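Local coordinates for oligopeptide-binding protein oppA (Lactococcus lactis, PDB 3DRF) that binds oligopeptides in a voluminous cavity and delivers them to the OppABCDF ABC transporter for uptake into the cell, at residues A47-G52 and I235-N240; T214-L219 and E227-G232; S441-K446 and V454-T459; G471-A476 and A489-G494. All coordinates share one frame; numbering follows the deposited sequence. Where two conformers were deposited one is given.

Contact 1. Residues A47-G52 and I235-N240; sequences AQWLSG and IKYVPN
Trp49 and Tyr237 both set CG beside the backbone N and anti to the carbonyl carbon (chi1 -67° and -77°), and from these torsions the two side chains come from opposite directions and meet at their ends. Ile235 carries CG1 in the same sense, which brings its CD1 to the indole as well. The meeting point is the far end of the six-membered ring of Trp49. Its CH2 lies 3.3 Å from Tyr237 OH, with the phenol oxygen at the indole edge, near the ring plane. The same CH2 is 3.9 Å from Tyr237 CE1, and 4.1 Å separates it from Ile235 CD1. On the strand itself, Ile235 and Tyr237 are two residues apart and therefore emerge on one side. Ile235 CG2 sits 3.6 Å above the centre of the phenol ring, a CH-pi arrangement that backs one face of the tyrosine. A branched aliphatic residue suits this place because one arm can cover the ring while the other reaches the tryptophan. The contact joins the loop between strand 34-40 and helix 57-62 to strand 234-239 of the five-stranded mixed sheet. Phe59 of that helix meets the Trp49 ring edge-to-face.

Neither polar atom of the pair is spent across the contact: Trp49 NE1 bonds to Thr215 O, and Tyr237 OH bonds to Met62 O. The indole thus gives a C-H edge to the phenol oxygen and ring carbons. Those two bonds to neighbouring carbonyls hold in place a buried, largely apolar contact with no hydrogen bond across it.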
# COMPACT_ATOMS: atom_id res chain seq x y z
N ALA A 47 -3.77 9.57 -12.18
CA ALA A 47 -4.90 10.21 -11.47
C ALA A 47 -6.09 9.25 -11.39
O ALA A 47 -6.55 8.80 -12.34
CB ALA A 47 -5.36 11.49 -12.16
N GLN A 48 -6.48 8.95 -10.16
CA GLN A 48 -7.69 8.12 -9.88
C GLN A 48 -8.21 8.55 -8.51
O GLN A 48 -7.61 8.28 -7.51
CB GLN A 48 -7.35 6.62 -9.89
CG GLN A 48 -8.61 5.72 -9.58
CD GLN A 48 -9.87 6.23 -10.31
OE1 GLN A 48 -10.77 6.70 -9.72
NE2 GLN A 48 -9.88 6.07 -11.62
N TRP A 49 -9.33 9.25 -8.53
CA TRP A 49 -9.82 9.89 -7.30
C TRP A 49 -10.67 8.97 -6.42
O TRP A 49 -10.96 9.28 -5.31
CB TRP A 49 -10.60 11.19 -7.68
CG TRP A 49 -9.63 12.26 -8.27
CD1 TRP A 49 -9.29 12.41 -9.56
CD2 TRP A 49 -8.88 13.23 -7.53
NE1 TRP A 49 -8.39 13.44 -9.68
CE2 TRP A 49 -8.13 13.97 -8.45
CE3 TRP A 49 -8.80 13.57 -6.15
CZ2 TRP A 49 -7.29 15.04 -8.07
CZ3 TRP A 49 -7.94 14.61 -5.78
CH2 TRP A 49 -7.19 15.33 -6.74
N LEU A 50 -11.00 7.81 -6.97
CA LEU A 50 -11.75 6.77 -6.20
C LEU A 50 -10.77 5.79 -5.59
O LEU A 50 -10.03 5.15 -6.26
CB LEU A 50 -12.74 6.00 -7.11
CG LEU A 50 -13.83 6.82 -7.84
CD1 LEU A 50 -14.76 5.86 -8.57
CD2 LEU A 50 -14.65 7.72 -6.84
N SER A 51 -10.80 5.78 -4.25
CA SER A 51 -9.88 4.91 -3.49
C SER A 51 -9.92 3.47 -3.98
O SER A 51 -8.88 2.84 -4.17
CB SER A 51 -10.21 4.97 -2.00
OG SER A 51 -9.29 4.25 -1.21
N GLY A 52 -11.11 2.94 -4.21
CA GLY A 52 -11.26 1.53 -4.54
C GLY A 52 -10.57 1.16 -5.83
O GLY A 52 -10.20 0.00 -6.04
N ILE A 235 -1.54 18.53 -10.59
CA ILE A 235 -2.85 19.01 -10.14
C ILE A 235 -2.70 20.47 -9.65
O ILE A 235 -1.80 20.77 -8.93
CB ILE A 235 -3.32 18.22 -8.89
CG1 ILE A 235 -3.25 16.69 -9.09
CG2 ILE A 235 -4.74 18.68 -8.46
CD1 ILE A 235 -3.28 15.88 -7.79
N LYS A 236 -3.61 21.32 -10.06
CA LYS A 236 -3.76 22.68 -9.47
C LYS A 236 -4.95 22.65 -8.55
O LYS A 236 -6.07 22.48 -8.94
CB LYS A 236 -3.96 23.83 -10.52
CG LYS A 236 -3.79 25.26 -9.83
CD LYS A 236 -4.27 26.44 -10.62
CE LYS A 236 -4.48 27.68 -9.70
NZ LYS A 236 -5.63 28.58 -10.01
N TYR A 237 -4.66 22.86 -7.29
CA TYR A 237 -5.68 22.91 -6.27
C TYR A 237 -6.06 24.36 -5.87
O TYR A 237 -5.19 25.24 -5.70
CB TYR A 237 -5.13 22.25 -5.03
CG TYR A 237 -5.08 20.73 -5.00
CD1 TYR A 237 -6.25 19.99 -4.86
CD2 TYR A 237 -3.87 20.04 -4.97
CE1 TYR A 237 -6.20 18.57 -4.72
CE2 TYR A 237 -3.84 18.66 -4.85
CZ TYR A 237 -5.00 17.95 -4.73
OH TYR A 237 -5.02 16.61 -4.54
N VAL A 238 -7.36 24.60 -5.70
CA VAL A 238 -7.88 25.87 -5.16
C VAL A 238 -8.82 25.53 -4.02
O VAL A 238 -9.23 24.38 -3.92
CB VAL A 238 -8.66 26.70 -6.27
CG1 VAL A 238 -7.69 26.96 -7.44
CG2 VAL A 238 -9.90 25.94 -6.74
N PRO A 239 -9.18 26.47 -3.16
CA PRO A 239 -10.03 26.09 -2.03
C PRO A 239 -11.40 25.58 -2.51
O PRO A 239 -11.93 26.04 -3.49
CB PRO A 239 -10.21 27.41 -1.29
CG PRO A 239 -8.88 28.15 -1.56
CD PRO A 239 -8.67 27.86 -3.03
N ASN A 240 -11.90 24.59 -1.78
CA ASN A 240 -13.26 24.08 -1.96
C ASN A 240 -14.21 24.87 -1.06
O ASN A 240 -14.19 24.71 0.10
CB ASN A 240 -13.28 22.57 -1.60
CG ASN A 240 -14.67 22.01 -1.51
OD1 ASN A 240 -15.63 22.57 -1.96
ND2 ASN A 240 -14.77 20.84 -0.94

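Contact 2. Residues T214-L219 and E227-G232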
# COMPACT_ATOMS: atom_id res chain seq x y z
N THR A 214 -13.45 10.51 -12.94
CA THR A 214 -12.64 9.95 -11.83
C THR A 214 -11.16 10.26 -11.99
O THR A 214 -10.38 9.78 -11.25
CB THR A 214 -12.79 8.40 -11.69
OG1 THR A 214 -12.14 7.75 -12.80
CG2 THR A 214 -14.31 7.97 -11.51
N THR A 215 -10.81 11.09 -12.96
CA THR A 215 -9.37 11.32 -13.35
C THR A 215 -9.07 12.83 -13.43
O THR A 215 -8.43 13.35 -12.58
CB THR A 215 -9.02 10.57 -14.66
OG1 THR A 215 -9.91 11.00 -15.71
CG2 THR A 215 -9.22 9.04 -14.50
N THR A 216 -9.58 13.50 -14.45
CA THR A 216 -9.31 14.94 -14.69
C THR A 216 -10.37 15.86 -14.15
O THR A 216 -10.08 16.98 -13.89
CB THR A 216 -9.16 15.19 -16.19
OG1 THR A 216 -10.26 14.59 -16.85
CG2 THR A 216 -7.82 14.56 -16.72
N LYS A 217 -11.55 15.34 -13.90
CA LYS A 217 -12.73 16.17 -13.58
C LYS A 217 -13.60 15.51 -12.49
O LYS A 217 -14.72 15.26 -12.69
CB LYS A 217 -13.62 16.40 -14.85
CG LYS A 217 -12.96 17.30 -15.97
CD LYS A 217 -13.97 17.66 -17.09
CE LYS A 217 -14.51 16.51 -18.06
NZ LYS A 217 -15.43 16.82 -19.27
N PRO A 218 -12.96 15.21 -11.33
CA PRO A 218 -13.70 14.55 -10.24
C PRO A 218 -14.50 15.51 -9.38
O PRO A 218 -14.30 16.67 -9.50
CB PRO A 218 -12.55 13.94 -9.42
CG PRO A 218 -11.46 15.05 -9.49
CD PRO A 218 -11.57 15.56 -10.93
N LEU A 219 -15.40 15.02 -8.55
CA LEU A 219 -15.82 15.71 -7.33
C LEU A 219 -15.04 15.19 -6.12
O LEU A 219 -14.72 14.02 -6.03
CB LEU A 219 -17.34 15.53 -7.06
CG LEU A 219 -18.28 15.95 -8.20
CD1 LEU A 219 -19.76 15.85 -7.75
CD2 LEU A 219 -17.95 17.41 -8.65
N GLU A 227 -8.86 22.08 -9.50
CA GLU A 227 -9.40 22.92 -10.56
C GLU A 227 -8.94 22.44 -11.93
O GLU A 227 -9.69 22.52 -12.90
CB GLU A 227 -9.00 24.38 -10.35
CG GLU A 227 -9.52 25.34 -11.42
CD GLU A 227 -11.01 25.66 -11.26
OE1 GLU A 227 -11.61 25.26 -10.24
OE2 GLU A 227 -11.57 26.32 -12.17
N ASN A 228 -7.71 21.99 -12.02
CA ASN A 228 -7.17 21.38 -13.23
C ASN A 228 -6.26 20.20 -12.91
O ASN A 228 -5.53 20.20 -11.92
CB ASN A 228 -6.40 22.42 -14.05
CG ASN A 228 -6.09 21.94 -15.45
OD1 ASN A 228 -4.93 21.79 -15.83
ND2 ASN A 228 -7.13 21.70 -16.24
N VAL A 229 -6.29 19.23 -13.79
CA VAL A 229 -5.44 18.07 -13.69
C VAL A 229 -4.80 17.83 -15.06
O VAL A 229 -5.49 17.71 -16.03
CB VAL A 229 -6.27 16.82 -13.30
CG1 VAL A 229 -5.39 15.59 -13.30
CG2 VAL A 229 -6.92 17.01 -11.95
N VAL A 230 -3.47 17.79 -15.11
CA VAL A 230 -2.74 17.49 -16.33
C VAL A 230 -2.31 16.02 -16.21
O VAL A 230 -1.48 15.68 -15.41
CB VAL A 230 -1.51 18.42 -16.49
CG1 VAL A 230 -0.67 18.02 -17.70
CG2 VAL A 230 -1.95 19.89 -16.61
N ALA A 231 -2.94 15.19 -17.01
CA ALA A 231 -2.72 13.76 -16.96
C ALA A 231 -1.25 13.42 -16.92
O ALA A 231 -0.47 13.91 -17.69
CB ALA A 231 -3.42 13.06 -18.14
N GLY A 232 -0.87 12.58 -15.98
CA GLY A 232 0.50 12.10 -15.90
C GLY A 232 1.44 13.05 -15.16
O GLY A 232 2.51 12.67 -14.82
O HOH W 1 -8.71 18.98 -15.41
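Val229 packing against the backbone of Thr215 and Thr216 makes this a side-chain-to-main-chain contact, bridged by water, between a loop and the outermost strand of the five-stranded sheet. The two chains run close, with Thr216 CA 5.1 Å from Val229 CA, yet no direct hydrogen bond joins them. Water 1 takes that role: it donates to Thr216 O at 2.9 Å and accepts from Val229 N at the same distance. An edge strand has backbone groups directed away from its sheet, and here a solvent molecule satisfies one of them.

Beside the water, the valine lays its two methyls against successive carbonyl oxygens of the loop. Its CG2 is 3.7 Å from Thr216 O, while CG1, anti to the backbone N (chi1 176°), lies 3.8 Å from Thr215 O. A compact beta-branched residue fits well, since it favours strand angles and presents two methyls to a chain too near for a longer side chain. Thr216 adds its own methyl, CG2, at 4.3 Å from Val229 CG1.

Just before the valine, Glu227 and Asn228 both face Lys236, a classic beta bulge in the pairing of strand 224-230 with its antiparallel neighbour 234-239. The loop is also tied to helix 197-200: Thr214 touches Leu200, and Tyr199 OH bonds to Lys217 O.

Contact 3. Residues S441-K446 and V454-T459; sequences SLYNGK and VDHMTT
Tyr443 and His456 approach from opposite directions and meet with their rings steeply inclined, the planes at 72° and the centroids 5.4 Å apart. The geometry is oblique, and the contact is made chiefly by the phenol oxygen: Tyr443 OH stands 3.6 Å from His456 CE1, with NE2 a little farther off. With CG anti to the backbone N (chi1 -172°), the tyrosine ring is directed at the histidine.

What draws the two polar ends together is a shared carboxylate. Tyr443 OH bonds to Asp465 OD2 and His456 NE2 to Asp465 OD1, so one aspartate fixes both rings; its charge would probably favour a protonated imidazole. A phenylalanine in place of Tyr443 would probably leave Asp465 OD2 without this partner and the new ring freer to turn, with His456 CE1 losing the oxygen beside it.

The helix bearing His456 ends nearby. Thr458 OG1 bonds to Val454 O at 2.9 Å, from above the carbonyl plane. Threonine suits such a place because its hydroxyl can reach back to the carbonyl one turn earlier.

Strand 439-442, which leads into Tyr443, runs parallel to strand 407-414, whose Val412 touches the tyrosine, while Leu442 rests on helix 422-435. From helix 450-458, Val454 packs against the bound peptide.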
# COMPACT_ATOMS: atom_id res chain seq x y z
N SER A 441 18.51 -13.63 -13.95
CA SER A 441 18.62 -12.61 -14.98
C SER A 441 17.42 -11.68 -14.93
O SER A 441 16.30 -12.08 -14.59
CB SER A 441 18.77 -13.23 -16.37
OG SER A 441 17.64 -14.00 -16.71
N LEU A 442 17.66 -10.40 -15.28
CA LEU A 442 16.62 -9.37 -15.27
C LEU A 442 15.53 -9.68 -16.28
O LEU A 442 15.80 -10.14 -17.39
CB LEU A 442 17.23 -7.99 -15.55
CG LEU A 442 18.19 -7.45 -14.49
CD1 LEU A 442 18.73 -6.09 -14.90
CD2 LEU A 442 17.50 -7.36 -13.13
N TYR A 443 14.30 -9.33 -15.95
CA TYR A 443 13.17 -9.42 -16.88
C TYR A 443 13.43 -8.52 -18.10
O TYR A 443 13.61 -7.35 -17.99
CB TYR A 443 11.88 -8.97 -16.17
CG TYR A 443 10.61 -9.20 -16.98
CD1 TYR A 443 9.80 -10.29 -16.69
CD2 TYR A 443 10.24 -8.33 -18.00
CE1 TYR A 443 8.65 -10.53 -17.40
CE2 TYR A 443 9.10 -8.56 -18.70
CZ TYR A 443 8.31 -9.65 -18.40
OH TYR A 443 7.18 -9.85 -19.15
N ASN A 444 13.50 -9.17 -19.25
CA ASN A 444 13.81 -8.50 -20.54
C ASN A 444 15.14 -7.74 -20.51
O ASN A 444 15.33 -6.81 -21.26
CB ASN A 444 12.64 -7.63 -21.02
CG ASN A 444 11.46 -8.48 -21.51
OD1 ASN A 444 11.52 -9.67 -21.59
ND2 ASN A 444 10.39 -7.83 -21.89
N GLY A 445 16.04 -8.16 -19.65
CA GLY A 445 17.40 -7.61 -19.59
C GLY A 445 17.49 -6.20 -19.06
O GLY A 445 18.46 -5.55 -19.28
N LYS A 446 16.45 -5.72 -18.38
CA LYS A 446 16.43 -4.36 -17.86
C LYS A 446 15.54 -4.25 -16.63
O LYS A 446 14.82 -5.13 -16.32
CB LYS A 446 15.85 -3.44 -18.95
CG LYS A 446 14.48 -3.80 -19.36
CD LYS A 446 14.04 -2.74 -20.38
CE LYS A 446 12.64 -2.61 -20.39
NZ LYS A 446 11.99 -2.09 -19.22
N VAL A 454 3.11 -2.63 -11.83
CA VAL A 454 1.84 -2.72 -11.11
C VAL A 454 0.82 -3.50 -11.97
O VAL A 454 0.15 -4.38 -11.48
CB VAL A 454 1.26 -1.34 -10.69
CG1 VAL A 454 -0.14 -1.54 -10.00
CG2 VAL A 454 2.20 -0.63 -9.71
N ASP A 455 0.74 -3.18 -13.27
CA ASP A 455 -0.17 -3.91 -14.19
C ASP A 455 0.19 -5.41 -14.20
O ASP A 455 -0.65 -6.23 -14.15
CB ASP A 455 -0.10 -3.32 -15.63
CG ASP A 455 -0.73 -1.96 -15.74
OD1 ASP A 455 -1.52 -1.56 -14.89
OD2 ASP A 455 -0.33 -1.35 -16.69
N HIS A 456 1.47 -5.68 -14.34
CA HIS A 456 1.95 -7.08 -14.36
C HIS A 456 1.55 -7.86 -13.09
O HIS A 456 1.24 -8.98 -13.20
CB HIS A 456 3.48 -7.12 -14.58
CG HIS A 456 3.96 -8.30 -15.37
ND1 HIS A 456 3.60 -8.51 -16.68
CD2 HIS A 456 4.79 -9.30 -15.05
CE1 HIS A 456 4.18 -9.61 -17.11
NE2 HIS A 456 4.89 -10.12 -16.14
N MET A 457 1.62 -7.20 -11.95
CA MET A 457 1.35 -7.85 -10.66
C MET A 457 -0.12 -8.07 -10.43
O MET A 457 -0.49 -9.00 -9.83
CB MET A 457 1.91 -7.01 -9.49
CG MET A 457 3.47 -6.95 -9.46
SD MET A 457 4.23 -8.59 -9.29
CE MET A 457 4.94 -8.83 -10.96
N THR A 458 -0.95 -7.12 -10.88
CA THR A 458 -2.38 -7.10 -10.49
C THR A 458 -3.33 -7.71 -11.48
O THR A 458 -4.35 -8.19 -11.11
CB THR A 458 -2.89 -5.67 -10.22
OG1 THR A 458 -2.71 -4.87 -11.39
CG2 THR A 458 -2.21 -5.01 -8.99
N THR A 459 -3.00 -7.69 -12.74
CA THR A 459 -3.97 -8.13 -13.77
C THR A 459 -4.19 -9.66 -13.75
O THR A 459 -3.31 -10.40 -13.95
CB THR A 459 -3.48 -7.72 -15.18
OG1 THR A 459 -3.31 -6.30 -15.21
CG2 THR A 459 -4.53 -8.11 -16.23

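Contact 4. Residues G471-A476 and A489-G494; sequences GSWSLA and APYNFG
Trp473, Tyr491 and Phe493 form an aromatic cluster, the indole from strand 468-474 and the other two from the irregular loop between helices 482-485 and 499-508. With CG beside the backbone N (chi1 -64°), Trp473 lays its six-membered ring against both partners. Its CH2 is 3.5 Å from Tyr491 CD2, with the planes inclined at 40°. Against Phe493 the planes are nearly parallel (22°) but slid apart, so the rings scarcely overlap and Trp473 CZ2 meets Phe493 CE2 at 3.6 Å. Tryptophan suits the place because its broad ring can touch two rings at once. Were this indole cut back to an alanine, a gap would probably open between strand and loop, with both rings losing this support and Tyr306 OH its indole partner.

Farther out, Tyr306 OH bonds to Trp473 NE1, and Asn55 OD1 holds Tyr491 OH. Along the strand, Trp473 and Ser474 pair with the bound peptide as an antiparallel ladder, and Trp473 and Phe493 also pack on its apolar side chains, so these two rings line the binding cavity.

Tyr491 lies within a type I turn, Ala489 to Asn492, closed by Asn492 N to Ala489 O at 3.1 Å. From within this turn Tyr491 O lies 3.5 Å above one face of the Phe493 ring, offset toward the rim.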
# COMPACT_ATOMS: atom_id res chain seq x y z
N GLY A 471 8.57 -5.86 -3.97
CA GLY A 471 7.44 -4.97 -3.76
C GLY A 471 7.74 -4.05 -2.57
O GLY A 471 8.60 -4.27 -1.78
N SER A 472 7.00 -2.96 -2.50
CA SER A 472 7.07 -2.04 -1.37
C SER A 472 5.65 -1.58 -1.09
O SER A 472 4.86 -1.42 -2.03
CB SER A 472 7.96 -0.83 -1.67
OG SER A 472 9.32 -1.19 -1.85
N TRP A 473 5.32 -1.37 0.19
CA TRP A 473 4.00 -0.95 0.58
C TRP A 473 4.05 0.21 1.54
O TRP A 473 4.80 0.20 2.51
CB TRP A 473 3.25 -2.09 1.30
CG TRP A 473 2.99 -3.28 0.44
CD1 TRP A 473 3.75 -4.42 0.36
CD2 TRP A 473 1.91 -3.45 -0.46
NE1 TRP A 473 3.18 -5.29 -0.55
CE2 TRP A 473 2.04 -4.72 -1.06
CE3 TRP A 473 0.81 -2.66 -0.81
CZ2 TRP A 473 1.12 -5.21 -2.00
CZ3 TRP A 473 -0.10 -3.14 -1.75
CH2 TRP A 473 0.08 -4.39 -2.34
N SER A 474 3.22 1.22 1.26
CA SER A 474 2.80 2.17 2.27
C SER A 474 1.59 1.52 2.94
O SER A 474 0.49 1.51 2.40
CB SER A 474 2.42 3.50 1.63
OG SER A 474 3.58 4.20 1.21
N LEU A 475 1.84 0.97 4.11
CA LEU A 475 0.90 0.11 4.80
C LEU A 475 -0.30 0.88 5.40
O LEU A 475 -0.19 2.00 5.77
CB LEU A 475 1.61 -0.65 5.94
CG LEU A 475 2.65 -1.69 5.52
CD1 LEU A 475 3.48 -2.12 6.73
CD2 LEU A 475 2.03 -2.89 4.84
N ALA A 476 -1.42 0.15 5.50
CA ALA A 476 -2.59 0.64 6.23
C ALA A 476 -2.19 0.84 7.69
O ALA A 476 -1.33 0.18 8.17
CB ALA A 476 -3.74 -0.42 6.14
N ALA A 489 -7.42 -12.13 -2.04
CA ALA A 489 -6.87 -10.84 -2.45
C ALA A 489 -5.91 -10.92 -3.64
O ALA A 489 -4.90 -11.52 -3.51
CB ALA A 489 -6.06 -10.23 -1.25
N PRO A 490 -6.16 -10.18 -4.72
CA PRO A 490 -5.17 -10.05 -5.82
C PRO A 490 -3.86 -9.37 -5.37
O PRO A 490 -2.88 -9.49 -5.98
CB PRO A 490 -5.89 -9.13 -6.81
CG PRO A 490 -7.34 -9.36 -6.60
CD PRO A 490 -7.45 -9.54 -5.06
N TYR A 491 -3.88 -8.69 -4.21
CA TYR A 491 -2.64 -8.09 -3.70
C TYR A 491 -1.59 -9.13 -3.18
O TYR A 491 -0.50 -8.78 -2.98
CB TYR A 491 -2.96 -7.11 -2.57
CG TYR A 491 -3.37 -5.69 -3.01
CD1 TYR A 491 -3.76 -5.40 -4.31
CD2 TYR A 491 -3.39 -4.67 -2.09
CE1 TYR A 491 -4.13 -4.11 -4.66
CE2 TYR A 491 -3.77 -3.39 -2.45
CZ TYR A 491 -4.14 -3.12 -3.72
OH TYR A 491 -4.50 -1.79 -4.05
N ASN A 492 -2.00 -10.39 -3.07
CA ASN A 492 -1.08 -11.51 -2.86
C ASN A 492 -0.43 -11.82 -4.22
O ASN A 492 -0.86 -12.65 -4.94
CB ASN A 492 -1.83 -12.73 -2.26
CG ASN A 492 -0.85 -13.86 -1.83
OD1 ASN A 492 0.08 -14.13 -2.46
ND2 ASN A 492 -1.12 -14.47 -0.72
N PHE A 493 0.64 -11.08 -4.52
CA PHE A 493 1.20 -11.03 -5.91
C PHE A 493 1.85 -12.31 -6.38
O PHE A 493 1.86 -12.57 -7.52
CB PHE A 493 2.27 -9.89 -6.02
CG PHE A 493 1.72 -8.47 -5.91
CD1 PHE A 493 0.40 -8.18 -6.27
CD2 PHE A 493 2.52 -7.46 -5.45
CE1 PHE A 493 -0.12 -6.89 -6.17
CE2 PHE A 493 1.98 -6.18 -5.36
CZ PHE A 493 0.70 -5.91 -5.75
N GLY A 494 2.38 -13.07 -5.44
CA GLY A 494 2.94 -14.39 -5.75
C GLY A 494 1.95 -15.56 -5.67
O GLY A 494 2.31 -16.65 -6.02

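Overall arrangement
From the N terminus, residues 47-52 are first to appear, and contact 1 closes a long loop on strand 234-239, at Ile235, 183 residues beyond Gly52. Contact 2 forms and closes within that loop; the two touch, their strands being neighbours in the five-stranded mixed sheet. Contacts 3 and 4 follow in series, each closing a short loop: strand 439-442 with helix 450-458, then strand 468-474 with the loop before helix 499-508. Their centres are 15 Å apart, and Met457 and Thr458 of contact 3 pack on Phe493 of contact 4, both reaching the eight-stranded sheet. Contacts 1 and 4, centres 23 Å apart, do not touch.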